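Long-range contact in sulfotransferase (Alicyclobacillus acidocaldarius subsp. acidocaldarius, PDB 3RNL), which probably transfers sulfuryl groups to an as yet unassigned acceptor and binds magnesium ions: residues F45-P51 / Y96-R102. Numbering follows the deposited sequence.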
ATOM      1  N   PHE A  45       9.042   8.853   3.668  1.00  9.57           N
ATOM      2  CA  PHE A  45       8.164   9.529   4.635  1.00  9.49           C
ATOM      3  C   PHE A  45       7.816   8.680   5.856  1.00 11.13           C
ATOM      4  O   PHE A  45       7.173   9.166   6.787  1.00 11.41           O
ATOM      5  CB  PHE A  45       6.904  10.055   3.930  1.00 10.07           C
ATOM      6  CG  PHE A  45       7.199  11.193   2.992  1.00 10.37           C
ATOM      7  CD1 PHE A  45       7.519  12.443   3.500  1.00 10.78           C
ATOM      8  CD2 PHE A  45       7.211  11.003   1.618  1.00 11.71           C
ATOM      9  CE1 PHE A  45       7.811  13.510   2.648  1.00 16.39           C
ATOM     10  CE2 PHE A  45       7.521  12.054   0.764  1.00 14.55           C
ATOM     11  CZ  PHE A  45       7.822  13.308   1.286  1.00 17.39           C
ATOM     12  N   SER A  46       8.171   7.393   5.816  1.00 10.14           N
ATOM     13  CA  SER A  46       7.985   6.499   6.965  1.00 10.79           C
ATOM     14  C   SER A  46       9.189   6.281   7.881  1.00 11.13           C
ATOM     15  O   SER A  46       9.047   5.732   8.969  1.00 12.36           O
ATOM     16  CB  SER A  46       7.481   5.137   6.462  1.00 10.26           C
ATOM     17  OG  SER A  46       6.174   5.303   5.929  1.00 11.08           O
ATOM     18  N   ILE A  47      10.369   6.719   7.457  1.00 10.53           N
ATOM     19  CA  ILE A  47      11.604   6.321   8.159  1.00 12.02           C
ATOM     20  C   ILE A  47      11.568   6.598   9.670  1.00 10.58           C
ATOM     21  O   ILE A  47      11.983   5.758  10.471  1.00 12.92           O
ATOM     22  CB  ILE A  47      12.864   6.977   7.544  1.00 16.82           C
ATOM     23  CG1 ILE A  47      12.975   6.668   6.048  1.00 15.22           C
ATOM     24  CG2 ILE A  47      14.133   6.544   8.295  1.00 17.08           C
ATOM     25  CD1 ILE A  47      13.014   5.205   5.699  1.00 14.38           C
ATOM     26  N   PRO A  48      11.084   7.777  10.081  1.00 13.25           N
ATOM     27  CA  PRO A  48      11.106   8.019  11.530  1.00 14.46           C
ATOM     28  C   PRO A  48      10.250   7.066  12.369  1.00 18.93           C
ATOM     29  O   PRO A  48      10.443   7.008  13.589  1.00 17.49           O
ATOM     30  CB  PRO A  48      10.602   9.466  11.656  1.00 14.27           C
ATOM     31  CG  PRO A  48      10.946  10.083  10.308  1.00 15.85           C
ATOM     32  CD  PRO A  48      10.670   8.978   9.331  1.00 14.60           C
ATOM     33  N   ASP A  49       9.321   6.343  11.745  1.00 11.46           N
ATOM     34  CA  ASP A  49       8.499   5.369  12.466  1.00 11.30           C
ATOM     35  C   ASP A  49       9.145   3.978  12.505  1.00 14.71           C
ATOM     36  O   ASP A  49       8.632   3.077  13.172  1.00 15.64           O
ATOM     37  CB  ASP A  49       7.126   5.235  11.788  1.00  9.99           C
ATOM     38  CG  ASP A  49       6.260   6.474  11.954  1.00 15.55           C
ATOM     39  OD1 ASP A  49       6.349   7.138  13.016  1.00 18.60           O
ATOM     40  OD2 ASP A  49       5.501   6.789  11.016  1.00 15.30           O
ATOM     41  N   PHE A  50      10.237   3.794  11.762  1.00 14.67           N
ATOM     42  CA  PHE A  50      10.889   2.490  11.672  1.00 15.44           C
ATOM     43  C   PHE A  50      11.547   2.160  13.004  1.00 17.61           C
ATOM     44  O   PHE A  50      11.977   3.056  13.718  1.00 17.17           O
ATOM     45  CB  PHE A  50      12.025   2.495  10.641  1.00 15.17           C
ATOM     46  CG  PHE A  50      11.591   2.334   9.206  1.00 12.95           C
ATOM     47  CD1 PHE A  50      10.263   2.427   8.826  1.00 13.53           C
ATOM     48  CD2 PHE A  50      12.552   2.071   8.235  1.00 15.08           C
ATOM     49  CE1 PHE A  50       9.904   2.271   7.476  1.00 16.36           C
ATOM     50  CE2 PHE A  50      12.211   1.919   6.901  1.00 16.04           C
ATOM     51  CZ  PHE A  50      10.888   2.011   6.518  1.00 12.78           C
ATOM     52  N   PRO A  51      11.670   0.863  13.320  1.00 15.35           N
ATOM     53  CA  PRO A  51      12.552   0.480  14.430  1.00 20.13           C
ATOM     54  C   PRO A  51      14.004   0.731  14.041  1.00 20.93           C
ATOM     55  O   PRO A  51      14.269   1.064  12.885  1.00 20.10           O
ATOM     56  CB  PRO A  51      12.314  -1.027  14.555  1.00 23.89           C
ATOM     57  CG  PRO A  51      11.938  -1.459  13.167  1.00 22.54           C
ATOM     58  CD  PRO A  51      11.102  -0.304  12.619  1.00 16.56           C
ATOM     59  N   TYR A  96       2.515   2.956   8.540  1.00 10.17           N
ATOM     60  CA  TYR A  96       3.281   3.696   9.554  1.00  9.30           C
ATOM     61  C   TYR A  96       2.560   5.004   9.884  1.00 10.04           C
ATOM     62  O   TYR A  96       2.266   5.801   8.992  1.00 12.15           O
ATOM     63  CB  TYR A  96       4.715   3.939   9.071  1.00 10.60           C
ATOM     64  CG  TYR A  96       5.555   2.683   9.202  1.00  9.44           C
ATOM     65  CD1 TYR A  96       5.862   2.165  10.460  1.00 12.03           C
ATOM     66  CD2 TYR A  96       6.002   1.999   8.083  1.00 12.15           C
ATOM     67  CE1 TYR A  96       6.614   1.000  10.591  1.00 15.57           C
ATOM     68  CE2 TYR A  96       6.765   0.839   8.205  1.00 13.24           C
ATOM     69  CZ  TYR A  96       7.064   0.350   9.461  1.00 15.61           C
ATOM     70  OH  TYR A  96       7.811  -0.809   9.598  1.00 16.42           O
ATOM     71  N   PRO A  97       2.234   5.200  11.168  1.00 11.00           N
ATOM     72  CA  PRO A  97       1.199   6.168  11.567  1.00 12.53           C
ATOM     73  C   PRO A  97       1.578   7.637  11.434  1.00 11.93           C
ATOM     74  O   PRO A  97       0.676   8.466  11.434  1.00 13.05           O
ATOM     75  CB  PRO A  97       0.917   5.798  13.029  1.00 14.05           C
ATOM     76  CG  PRO A  97       2.215   5.242  13.503  1.00 14.50           C
ATOM     77  CD  PRO A  97       2.772   4.466  12.325  1.00 13.30           C
ATOM     78  N   GLY A  98       2.866   7.956  11.329  1.00 10.17           N
ATOM     79  CA  GLY A  98       3.268   9.345  11.213  1.00 14.18           C
ATOM     80  C   GLY A  98       3.473   9.793   9.775  1.00 11.30           C
ATOM     81  O   GLY A  98       3.765  10.971   9.511  1.00 10.99           O
ATOM     82  N   THR A  99       3.288   8.863   8.841  1.00  7.94           N
ATOM     83  CA  THR A  99       3.632   9.108   7.443  1.00  8.54           C
ATOM     84  C   THR A  99       2.805  10.222   6.806  1.00  9.06           C
ATOM     85  O   THR A  99       3.358  11.129   6.169  1.00  8.45           O
ATOM     86  CB  THR A  99       3.493   7.809   6.611  1.00  9.66           C
ATOM     87  OG1 THR A  99       4.243   6.760   7.253  1.00 11.11           O
ATOM     88  CG2 THR A  99       4.029   8.014   5.193  1.00  9.72           C
ATOM     89  N   ALA A 100       1.485  10.145   6.966  1.00  7.72           N
ATOM     90  CA  ALA A 100       0.597  11.109   6.324  1.00  8.85           C
ATOM     91  C   ALA A 100       0.987  12.531   6.711  1.00 11.85           C
ATOM     92  O   ALA A 100       1.064  13.401   5.854  1.00  7.90           O
ATOM     93  CB  ALA A 100      -0.869  10.845   6.709  1.00  6.62           C
ATOM     94  N   GLN A 101       1.218  12.761   7.998  1.00  8.93           N
ATOM     95  CA  GLN A 101       1.531  14.117   8.464  1.00  9.80           C
ATOM     96  C   GLN A 101       2.882  14.620   7.926  1.00 11.21           C
ATOM     97  O   GLN A 101       3.030  15.803   7.583  1.00 10.03           O
ATOM     98  CB  GLN A 101       1.458  14.218  10.001  1.00  8.03           C
ATOM     99  CG  GLN A 101       1.643  15.671  10.513  1.00  8.19           C
ATOM    100  CD  GLN A 101       0.481  16.577  10.115  1.00 10.85           C
ATOM    101  OE1 GLN A 101      -0.666  16.313  10.458  1.00 13.92           O
ATOM    102  NE2 GLN A 101       0.779  17.649   9.380  1.00 12.74           N
ATOM    103  N   ARG A 102       3.879  13.737   7.829  1.00  9.45           N
ATOM    104  CA  ARG A 102       5.167  14.149   7.244  1.00  8.89           C
ATOM    105  C   ARG A 102       5.028  14.510   5.773  1.00 10.16           C
ATOM    106  O   ARG A 102       5.650  15.472   5.288  1.00 12.41           O
ATOM    107  CB  ARG A 102       6.229  13.045   7.366  1.00 13.46           C
ATOM    108  CG  ARG A 102       6.578  12.710   8.784  1.00 17.62           C
ATOM    109  CD  ARG A 102       7.674  11.613   8.911  1.00 14.32           C
ATOM    110  NE  ARG A 102       7.589  11.151  10.282  1.00 16.67           N
ATOM    111  CZ  ARG A 102       7.071   9.985  10.655  1.00 14.95           C
ATOM    112  NH1 ARG A 102       6.690   9.077   9.745  1.00 11.98           N
ATOM    113  NH2 ARG A 102       6.993   9.708  11.947  1.00 17.50           N
TER
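Arg-102 and Asp-49 form an end-on salt bridge that ties the 3-10 turn 47-49 to the first turn of helix 99-106, in the alpha-beta-alpha sandwich of this P-loop-type sulfotransferase fold. The arginine chain is extended from CG to NE, with CD anti to CA (chi2 -179°), which carries the guanidinium back past Gly-98 to the carboxylate. Arg-102 NH2 donates to Asp-49 OD1 at 2.9 Å and Arg-102 NH1 to Asp-49 OD2, also at 2.9 Å. The two planes lie 63° apart: both acceptors are near the guanidinium plane, but each is met from above the carboxylate. Arg-102 NH1 also gives a nearly straight bond to Phe-45 O (3.0 Å), approaching the carbonyl slightly out of its plane. Pro-48 CB and Gly-98 O sit over opposite faces of the guanidinium, so bonds and packing together fix its rotation. A leucine in place of Arg-102 would probably leave the Asp-49 carboxylate without its charge partner and Phe-45 O without this donor.

Beside Asp-49, Tyr-96 opens a type I turn that leads into the helix. Its ring packs against Asp-49 CB and Ser-46 CB, while Phe-50 CD1 lies over one face; the two rings are inclined at 51°, with Phe-50 CE1 3.5 Å from Tyr-96 CE2. Phe-54 adds an edge-to-face partner for Phe-50. At the start of the helix, Ser-46 OG donates to Thr-99 OG1 (2.8 Å), which in turn donates to Tyr-96 O, linking the turn's two ends through a side chain. Thr-99 CG2, anti to its own backbone nitrogen, packs against Phe-45 CB. On the carboxylate face opposite Arg-102 NH1, Gly-98 N donates to Asp-49 OD2 at 2.9 Å.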